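Side-chain contacts in uncharacterized protein (Thermus thermophilus HB8, PDB 6SCE), which acts as a DNA nuclease of Type III CRISPR defence that is activated by cyclic oligoadenylate, probably bound through its CARF domains: residues R95-G98 / H99-P103; L501-A504 / V505-L509; Y402-G405 / D406-L409. One frame throughout, in Å; residues are numbered along the deposited sequence.

Contact 1. Residues R95-G98 / H99-P103; sequences RFLG and HWRRP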
loop_
_atom_site.group_PDB
_atom_site.type_symbol
_atom_site.label_atom_id
_atom_site.label_comp_id
_atom_site.label_asym_id
_atom_site.label_seq_id
_atom_site.Cartn_x
_atom_site.Cartn_y
_atom_site.Cartn_z
ATOM N N ARG A 95 -12.270 -15.924 8.490
ATOM C CA ARG A 95 -12.663 -17.345 8.396
ATOM C C ARG A 95 -12.186 -18.176 9.590
ATOM O O ARG A 95 -12.956 -18.966 10.155
ATOM C CB ARG A 95 -12.174 -17.939 7.110
ATOM C CG ARG A 95 -12.914 -17.287 5.929
ATOM C CD ARG A 95 -12.834 -18.053 4.668
ATOM N NE ARG A 95 -13.428 -19.381 4.831
ATOM C CZ ARG A 95 -13.232 -20.374 3.988
ATOM N NH1 ARG A 95 -12.509 -20.191 2.895
ATOM N NH2 ARG A 95 -13.764 -21.567 4.245
ATOM N N PHE A 96 -10.942 -17.956 10.014
ATOM C CA PHE A 96 -10.433 -18.618 11.210
ATOM C C PHE A 96 -11.187 -18.192 12.450
ATOM O O PHE A 96 -11.448 -19.019 13.316
ATOM C CB PHE A 96 -8.939 -18.345 11.407
ATOM C CG PHE A 96 -8.059 -19.321 10.713
ATOM C CD1 PHE A 96 -8.228 -19.589 9.360
ATOM C CD2 PHE A 96 -7.039 -19.971 11.396
ATOM C CE1 PHE A 96 -7.414 -20.483 8.708
ATOM C CE2 PHE A 96 -6.232 -20.881 10.739
ATOM C CZ PHE A 96 -6.400 -21.117 9.387
ATOM N N LEU A 97 -11.563 -16.920 12.557
ATOM C CA LEU A 97 -12.280 -16.491 13.749
ATOM C C LEU A 97 -13.616 -17.240 13.836
ATOM O O LEU A 97 -14.005 -17.672 14.930
ATOM C CB LEU A 97 -12.549 -15.016 13.760
ATOM C CG LEU A 97 -13.368 -14.464 14.925
ATOM C CD1 LEU A 97 -12.688 -14.714 16.262
ATOM C CD2 LEU A 97 -13.611 -12.990 14.702
ATOM N N GLY A 98 -14.302 -17.396 12.701
ATOM C CA GLY A 98 -15.583 -18.157 12.701
ATOM C C GLY A 98 -15.404 -19.571 13.258
ATOM O O GLY A 98 -16.210 -20.039 14.040
ATOM N N HIS A 99 -14.334 -20.233 12.846
ATOM C CA HIS A 99 -14.078 -21.618 13.172
ATOM C C HIS A 99 -13.551 -21.810 14.594
ATOM O O HIS A 99 -13.952 -22.759 15.283
ATOM C CB HIS A 99 -13.083 -22.183 12.161
ATOM C CG HIS A 99 -12.711 -23.621 12.389
ATOM N ND1 HIS A 99 -13.460 -24.682 11.912
ATOM C CD2 HIS A 99 -11.659 -24.172 13.038
ATOM C CE1 HIS A 99 -12.882 -25.815 12.255
ATOM N NE2 HIS A 99 -11.790 -25.537 12.941
ATOM N N TRP A 100 -12.675 -20.905 15.043
ATOM C CA TRP A 100 -11.897 -21.116 16.260
ATOM C C TRP A 100 -12.520 -20.548 17.516
ATOM O O TRP A 100 -11.950 -20.677 18.605
ATOM C CB TRP A 100 -10.418 -20.661 16.067
ATOM C CG TRP A 100 -9.652 -21.643 15.255
ATOM C CD1 TRP A 100 -9.235 -21.502 13.980
ATOM C CD2 TRP A 100 -9.276 -22.945 15.656
ATOM N NE1 TRP A 100 -8.592 -22.625 13.568
ATOM C CE2 TRP A 100 -8.623 -23.538 14.586
ATOM C CE3 TRP A 100 -9.443 -23.675 16.837
ATOM C CZ2 TRP A 100 -8.118 -24.830 14.638
ATOM C CZ3 TRP A 100 -8.941 -24.969 16.882
ATOM C CH2 TRP A 100 -8.298 -25.524 15.808
ATOM N N ARG A 101 -13.693 -19.961 17.400
ATOM C CA ARG A 101 -14.457 -19.601 18.592
ATOM C C ARG A 101 -15.089 -20.884 19.117
ATOM O O ARG A 101 -16.260 -21.176 18.873
ATOM C CB ARG A 101 -15.490 -18.526 18.285
ATOM C CG ARG A 101 -14.850 -17.148 18.129
ATOM C CD ARG A 101 -15.860 -16.027 17.860
ATOM N NE ARG A 101 -16.556 -16.228 16.596
ATOM C CZ ARG A 101 -17.332 -15.319 16.016
ATOM N NH1 ARG A 101 -17.514 -14.135 16.581
ATOM N NH2 ARG A 101 -17.925 -15.592 14.863
ATOM N N ARG A 102 -14.279 -21.668 19.805
ATOM C CA ARG A 102 -14.711 -22.963 20.315
ATOM C C ARG A 102 -13.965 -23.282 21.608
ATOM O O ARG A 102 -12.940 -22.657 21.909
ATOM C CB ARG A 102 -14.416 -24.043 19.286
ATOM C CG ARG A 102 -12.945 -24.157 18.907
ATOM C CD ARG A 102 -12.690 -25.332 17.986
ATOM N NE ARG A 102 -13.519 -25.203 16.803
ATOM C CZ ARG A 102 -13.793 -26.173 15.939
ATOM N NH1 ARG A 102 -13.279 -27.395 16.078
ATOM N NH2 ARG A 102 -14.597 -25.906 14.902
ATOM N N PRO A 103 -14.468 -24.269 22.378
ATOM C CA PRO A 103 -13.746 -24.663 23.578
ATOM C C PRO A 103 -12.386 -25.217 23.233
ATOM O O PRO A 103 -12.185 -25.843 22.173
ATOM C CB PRO A 103 -14.654 -25.753 24.206
ATOM C CG PRO A 103 -16.013 -25.463 23.670
ATOM C CD PRO A 103 -15.777 -24.951 22.272
#
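His99 meets the preceding helical turn through its backbone, its N donating to Arg95 O over 3.3 Å, while its imidazole is carried outward, where NE2 bonds Glu74 O. Trp100 closes the next turn with a shorter bond, its N to Phe96 O at 2.8 Å, and sets its indole beside the Phe96 ring. The two side chains point the same way, and Trp100 CD1 comes to 3.7 Å from Phe96 CD2; the planes are inclined at 42°, an oblique aromatic pair. With CG anti to its own carbonyl carbon (chi1 -76°), the indole folds back so that its pyrrole edge also borders Phe96 O. Arg101 N bonds Leu97 O only weakly, and the residue centres an inverse gamma turn. Its side chain crosses that of Leu97 at a slant, with Arg101 CG 3.8 Å from Leu97 CD1, and a bend at chi3 (-63°) brings one face of the guanidinium, near its rim, against Leu97 CG. Arg102 turns back to His99: its NE donates to His99 O at 2.9 Å, with a second, weak bond from NH2 to the same oxygen, so that this backbone carbonyl is gripped by a side chain. The same grip places Arg102 NH2 above one face of the imidazole, toward its rim. The contact takes in the last part of helix 90-100, the crossover helix of a beta-alpha-beta unit between strands 81-84 and 105-111. Phe96 and Trp100 press on Leu9 and Leu7 of strand 5-10, Trp100 and Leu97 reach Val107 of strand 105-111, and Leu97 and Arg101 lean on helix 384-393.

Contact 2. Residues L501-A504 / V505-L509; sequences LEYA and VYSHL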
loop_
_atom_site.group_PDB
_atom_site.type_symbol
_atom_site.label_atom_id
_atom_site.label_comp_id
_atom_site.label_asym_id
_atom_site.label_seq_id
_atom_site.Cartn_x
_atom_site.Cartn_y
_atom_site.Cartn_z
ATOM N N LEU A 501 5.698 9.672 -29.384
ATOM C CA LEU A 501 5.809 8.392 -28.677
ATOM C C LEU A 501 4.629 8.200 -27.695
ATOM O O LEU A 501 4.046 7.117 -27.631
ATOM C CB LEU A 501 7.130 8.297 -27.941
ATOM C CG LEU A 501 7.376 6.977 -27.203
ATOM C CD1 LEU A 501 7.306 5.775 -28.135
ATOM C CD2 LEU A 501 8.726 7.025 -26.516
ATOM N N GLU A 502 4.283 9.261 -26.964
ATOM C CA GLU A 502 3.153 9.232 -26.013
ATOM C C GLU A 502 1.835 8.922 -26.684
ATOM O O GLU A 502 1.033 8.165 -26.146
ATOM C CB GLU A 502 3.008 10.564 -25.278
ATOM C CG GLU A 502 4.138 10.880 -24.327
ATOM C CD GLU A 502 4.073 12.289 -23.802
ATOM O OE1 GLU A 502 3.055 12.982 -24.057
ATOM O OE2 GLU A 502 5.036 12.687 -23.111
ATOM N N TYR A 503 1.585 9.517 -27.851
ATOM C CA TYR A 503 0.344 9.250 -28.573
ATOM C C TYR A 503 0.297 7.843 -29.144
ATOM O O TYR A 503 -0.752 7.193 -29.117
ATOM C CB TYR A 503 0.111 10.258 -29.695
ATOM C CG TYR A 503 -1.216 10.033 -30.357
ATOM C CD1 TYR A 503 -2.395 10.305 -29.679
ATOM C CD2 TYR A 503 -1.304 9.512 -31.647
ATOM C CE1 TYR A 503 -3.625 10.090 -30.268
ATOM C CE2 TYR A 503 -2.534 9.285 -32.246
ATOM C CZ TYR A 503 -3.696 9.577 -31.550
ATOM O OH TYR A 503 -4.935 9.364 -32.121
ATOM N N ALA A 504 1.425 7.375 -29.667
ATOM C CA ALA A 504 1.529 5.994 -30.154
ATOM C C ALA A 504 1.324 4.990 -29.027
ATOM O O ALA A 504 0.656 3.974 -29.201
ATOM C CB ALA A 504 2.892 5.757 -30.786
ATOM N N VAL A 505 1.944 5.247 -27.885
ATOM C CA VAL A 505 1.827 4.310 -26.777
ATOM C C VAL A 505 0.369 4.272 -26.318
ATOM O O VAL A 505 -0.205 3.197 -26.211
ATOM C CB VAL A 505 2.807 4.633 -25.639
ATOM C CG1 VAL A 505 2.477 3.824 -24.376
ATOM C CG2 VAL A 505 4.230 4.313 -26.091
ATOM N N TYR A 506 -0.223 5.442 -26.090
ATOM C CA TYR A 506 -1.631 5.539 -25.727
ATOM C C TYR A 506 -2.568 4.852 -26.715
ATOM O O TYR A 506 -3.549 4.201 -26.312
ATOM C CB TYR A 506 -2.047 6.991 -25.574
ATOM C CG TYR A 506 -3.540 7.219 -25.696
ATOM C CD1 TYR A 506 -4.392 6.995 -24.618
ATOM C CD2 TYR A 506 -4.104 7.645 -26.899
ATOM C CE1 TYR A 506 -5.759 7.204 -24.731
ATOM C CE2 TYR A 506 -5.462 7.870 -27.014
ATOM C CZ TYR A 506 -6.287 7.635 -25.934
ATOM O OH TYR A 506 -7.637 7.844 -26.062
ATOM N N SER A 507 -2.285 4.994 -28.008
ATOM C CA SER A 507 -3.168 4.424 -29.023
ATOM C C SER A 507 -3.146 2.919 -28.967
ATOM O O SER A 507 -4.193 2.287 -28.985
ATOM C CB SER A 507 -2.798 4.918 -30.440
ATOM O OG SER A 507 -3.040 6.317 -30.565
ATOM N N HIS A 508 -1.966 2.330 -28.911
ATOM C CA HIS A 508 -1.876 0.886 -28.869
ATOM C C HIS A 508 -2.348 0.326 -27.519
ATOM O O HIS A 508 -2.857 -0.794 -27.463
ATOM C CB HIS A 508 -0.466 0.416 -29.200
ATOM C CG HIS A 508 -0.072 0.687 -30.618
ATOM N ND1 HIS A 508 -0.691 0.073 -31.688
ATOM C CD2 HIS A 508 0.850 1.526 -31.146
ATOM C CE1 HIS A 508 -0.159 0.516 -32.813
ATOM N NE2 HIS A 508 0.784 1.391 -32.514
ATOM N N LEU A 509 -2.163 1.081 -26.432
ATOM C CA LEU A 509 -2.713 0.642 -25.133
ATOM C C LEU A 509 -4.210 0.579 -25.195
ATOM O O LEU A 509 -4.844 -0.398 -24.746
ATOM C CB LEU A 509 -2.279 1.575 -23.985
ATOM C CG LEU A 509 -0.835 1.353 -23.525
ATOM C CD1 LEU A 509 -0.409 2.447 -22.560
ATOM C CD2 LEU A 509 -0.629 -0.033 -22.905
#
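Ser507 OG sits over one face of the Tyr503 ring, toward the rim beside CE2, 3.4 Å from that atom, while Trp480 packs against the same ring edge-to-face. Tyr506 CD2 approaches the Tyr503 ring obliquely, 4.2 Å from CE1, and the Tyr506 ring in turn has Tyr503 O at its edge. Ser507 OG, anti to its own carbonyl carbon (chi1 -66°), is swung back along the helix and donates to Tyr503 O at 2.8 Å. Ser507 N donates to that oxygen too, at 2.9 Å, and the two donors arrive from opposite faces of the carbonyl plane. On another side of helix 499-513 the Leu501 and Val505 side chains cross, CD1 meeting CG2 at 4.0 Å, and both rest on Cys557 of strand 551-558. Losing the phenol to an alanine at Tyr503 would probably leave Arg444 O without its hydroxyl donor and open a gap beside Trp480 and over Ser507 OG. In this largely buried part of the helix, the serine hydroxyl bonds the carbonyl four residues back, a common helical feature, whereas Tyr503 OH and His508 NE2 join the helix to Arg444 O and to Glu454 OE2 of helix 447-458.

Contact 3. Residues Y402-G405 / D406-L409; sequences YLDG and DRLL. With nucleotides of chain B.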
loop_
_atom_site.group_PDB
_atom_site.type_symbol
_atom_site.label_atom_id
_atom_site.label_comp_id
_atom_site.label_asym_id
_atom_site.label_seq_id
_atom_site.Cartn_x
_atom_site.Cartn_y
_atom_site.Cartn_z
ATOM N N TYR A 402 -14.149 -9.532 0.158
ATOM C CA TYR A 402 -12.742 -9.212 0.234
ATOM C C TYR A 402 -12.176 -9.285 -1.168
ATOM O O TYR A 402 -12.163 -10.365 -1.798
ATOM C CB TYR A 402 -12.040 -10.207 1.158
ATOM C CG TYR A 402 -10.569 -9.949 1.337
ATOM C CD1 TYR A 402 -9.643 -10.468 0.459
ATOM C CD2 TYR A 402 -10.096 -9.200 2.428
ATOM C CE1 TYR A 402 -8.290 -10.242 0.618
ATOM C CE2 TYR A 402 -8.738 -8.949 2.581
ATOM C CZ TYR A 402 -7.838 -9.469 1.682
ATOM O OH TYR A 402 -6.478 -9.233 1.792
ATOM N N LEU A 403 -11.652 -8.167 -1.664
ATOM C CA LEU A 403 -10.957 -8.170 -2.950
ATOM C C LEU A 403 -9.664 -8.922 -2.867
ATOM O O LEU A 403 -8.818 -8.630 -2.032
ATOM C CB LEU A 403 -10.685 -6.756 -3.462
ATOM C CG LEU A 403 -9.916 -6.658 -4.797
ATOM C CD1 LEU A 403 -10.813 -7.022 -5.966
ATOM C CD2 LEU A 403 -9.415 -5.236 -5.008
ATOM N N ASP A 404 -9.516 -9.917 -3.739
ATOM C CA ASP A 404 -8.292 -10.652 -3.844
ATOM C C ASP A 404 -7.744 -10.413 -5.248
ATOM O O ASP A 404 -8.035 -11.181 -6.180
ATOM C CB ASP A 404 -8.555 -12.137 -3.582
ATOM C CG ASP A 404 -7.303 -12.985 -3.752
ATOM O OD1 ASP A 404 -6.194 -12.477 -3.524
ATOM O OD2 ASP A 404 -7.424 -14.163 -4.173
ATOM N N GLY A 405 -6.955 -9.347 -5.395
ATOM C CA GLY A 405 -6.401 -8.943 -6.692
ATOM C C GLY A 405 -7.487 -8.332 -7.549
ATOM O O GLY A 405 -7.789 -7.141 -7.432
ATOM N N ASP A 406 -8.083 -9.167 -8.399
ATOM C CA ASP A 406 -9.081 -8.728 -9.390
ATOM C C ASP A 406 -10.521 -9.229 -9.235
ATOM O O ASP A 406 -11.383 -8.880 -10.036
ATOM C CB ASP A 406 -8.601 -9.113 -10.787
ATOM C CG ASP A 406 -8.542 -10.607 -10.987
ATOM O OD1 ASP A 406 -8.056 -11.309 -10.091
ATOM O OD2 ASP A 406 -9.000 -11.093 -12.044
ATOM N N ARG A 407 -10.813 -10.017 -8.211
ATOM C CA ARG A 407 -12.162 -10.545 -8.019
ATOM C C ARG A 407 -12.474 -10.425 -6.543
ATOM O O ARG A 407 -11.554 -10.450 -5.714
ATOM C CB ARG A 407 -12.184 -12.034 -8.425
ATOM C CG ARG A 407 -10.858 -12.661 -7.976
ATOM C CD ARG A 407 -10.802 -14.152 -7.840
ATOM N NE ARG A 407 -9.796 -14.525 -6.835
ATOM C CZ ARG A 407 -9.507 -15.777 -6.508
ATOM N NH1 ARG A 407 -10.094 -16.785 -7.146
ATOM N NH2 ARG A 407 -8.610 -16.031 -5.566
ATOM N N LEU A 408 -13.743 -10.281 -6.204
ATOM C CA LEU A 408 -14.134 -10.270 -4.836
ATOM C C LEU A 408 -14.431 -11.671 -4.371
ATOM O O LEU A 408 -15.210 -12.410 -4.990
ATOM C CB LEU A 408 -15.376 -9.437 -4.602
ATOM C CG LEU A 408 -15.384 -8.027 -5.083
ATOM C CD1 LEU A 408 -16.745 -7.461 -4.769
ATOM C CD2 LEU A 408 -14.302 -7.204 -4.417
ATOM N N LEU A 409 -13.839 -12.031 -3.254
ATOM C CA LEU A 409 -14.233 -13.214 -2.532
ATOM C C LEU A 409 -15.407 -12.901 -1.637
ATOM O O LEU A 409 -15.408 -11.911 -0.901
ATOM C CB LEU A 409 -13.088 -13.713 -1.687
ATOM C CG LEU A 409 -11.768 -13.811 -2.421
ATOM C CD1 LEU A 409 -10.725 -14.296 -1.437
ATOM C CD2 LEU A 409 -11.901 -14.736 -3.634
ATOM P P A B 4 -4.177 -2.086 3.593
ATOM O OP1 A B 4 -2.766 -2.270 3.151
ATOM O OP2 A B 4 -4.973 -0.930 3.049
ATOM O "O5'" A B 4 -4.960 -3.454 3.334
ATOM C "C5'" A B 4 -5.347 -3.759 1.985
ATOM C "C4'" A B 4 -5.436 -5.260 1.849
ATOM O "O4'" A B 4 -6.135 -5.596 0.616
ATOM C "C3'" A B 4 -4.074 -5.935 1.766
ATOM O "O3'" A B 4 -4.015 -7.234 2.350
ATOM C "C2'" A B 4 -3.902 -6.067 0.250
ATOM O "O2'" A B 4 -2.932 -7.025 -0.108
ATOM C "C1'" A B 4 -5.316 -6.463 -0.132
ATOM N N9 A B 4 -5.626 -6.346 -1.549
ATOM C C8 A B 4 -6.190 -7.343 -2.304
ATOM N N7 A B 4 -6.319 -7.016 -3.564
ATOM C C5 A B 4 -5.774 -5.739 -3.658
ATOM C C6 A B 4 -5.606 -4.849 -4.740
ATOM N N6 A B 4 -5.948 -5.122 -6.003
ATOM N N1 A B 4 -5.004 -3.660 -4.478
ATOM C C2 A B 4 -4.628 -3.396 -3.219
ATOM N N3 A B 4 -4.757 -4.145 -2.119
ATOM C C4 A B 4 -5.345 -5.315 -2.407
ATOM P P A B 1 -4.335 -7.523 3.892
ATOM O OP1 A B 1 -5.643 -8.240 4.017
ATOM O OP2 A B 1 -4.158 -6.267 4.720
ATOM O "O5'" A B 1 -3.200 -8.590 4.237
ATOM C "C5'" A B 1 -1.915 -8.189 4.704
ATOM C "C4'" A B 1 -0.915 -9.240 4.285
ATOM O "O4'" A B 1 -0.688 -9.142 2.854
ATOM C "C3'" A B 1 0.449 -9.089 4.967
ATOM O "O3'" A B 1 0.511 -10.032 6.045
ATOM C "C2'" A B 1 1.435 -9.373 3.824
ATOM O "O2'" A B 1 1.718 -10.752 3.718
ATOM C "C1'" A B 1 0.674 -8.878 2.601
ATOM N N9 A B 1 0.818 -7.446 2.327
ATOM C C8 A B 1 -0.194 -6.575 2.036
ATOM N N7 A B 1 0.243 -5.360 1.825
ATOM C C5 A B 1 1.618 -5.446 1.963
ATOM C C6 A B 1 2.644 -4.487 1.858
ATOM N N6 A B 1 2.418 -3.204 1.587
ATOM N N1 A B 1 3.918 -4.907 2.053
ATOM C C2 A B 1 4.121 -6.201 2.340
ATOM N N3 A B 1 3.232 -7.185 2.478
ATOM C C4 A B 1 1.983 -6.734 2.276
#
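Asp404 and Arg407 lie side by side on one face of a tight hairpin, pointing the same way, and meet in a salt bridge. Arg407 NH2 donates to Asp404 OD2 over 2.6 Å in a nearly straight bond (173°), the oxygen lying in the guanidinium plane although the carboxylate plane is turned 46° from it. OD2 also accepts from Leu637 N, and OD1 from Gly636 N. Arg407 reaches this position with CG wedged between its backbone N and carbonyl carbon (chi1 38°) and the chain then extended to NE; Leu409 CD2 lies over one guanidinium face, toward its rim, and NH1 pairs with Glu415. The same face carries Tyr402 and Leu409, whose CD1 packs on Asp404 CB at 3.7 Å. Strands 399-404 and 407-410 are joined here by a type II' beta turn from Asp404 to Arg407, with Gly405 at positive phi, and Asp404 N bonds Arg407 O at 2.9 Å. The hairpin belongs to a Rossmann-like sheet, consistent with a CARF domain, and its turn reads the adenine of A4 of chain B: Gly405 N donates to N7 at 3.0 Å and Gly405 O accepts from N6 at 3.1 Å. On the other face, Leu403 CB touches Leu408 CD2, while Leu403 CD2 lies 3.6 Å from N6 of A4. Tyr402 OH donates to OP1 of A1 of chain B at 2.6 Å, the phosphate oxygen lying at the ring edge.

Contacts 2 and 3 are buried, whereas contact 1 is only partly so, its aromatic side turned to the sheet and its histidine and arginines nearer the surface. None of the three shares a helix or strand with another: contacts 1 and 2 lie on separate helices, contact 1 running on into a turn, with nearest atoms about 35 Å apart, and contact 3 is a strand hairpin. Contact 3 alone touches the cyclic oligoadenylate, and it pairs charges as well as reading a base; the nearest atoms of contacts 1 and 2 are about 11 and 18 Å from the ligand. These two rely chiefly on backbone bonds, rings and aliphatic groups, with a serine hydroxyl or an arginine turned onto a helix carbonyl.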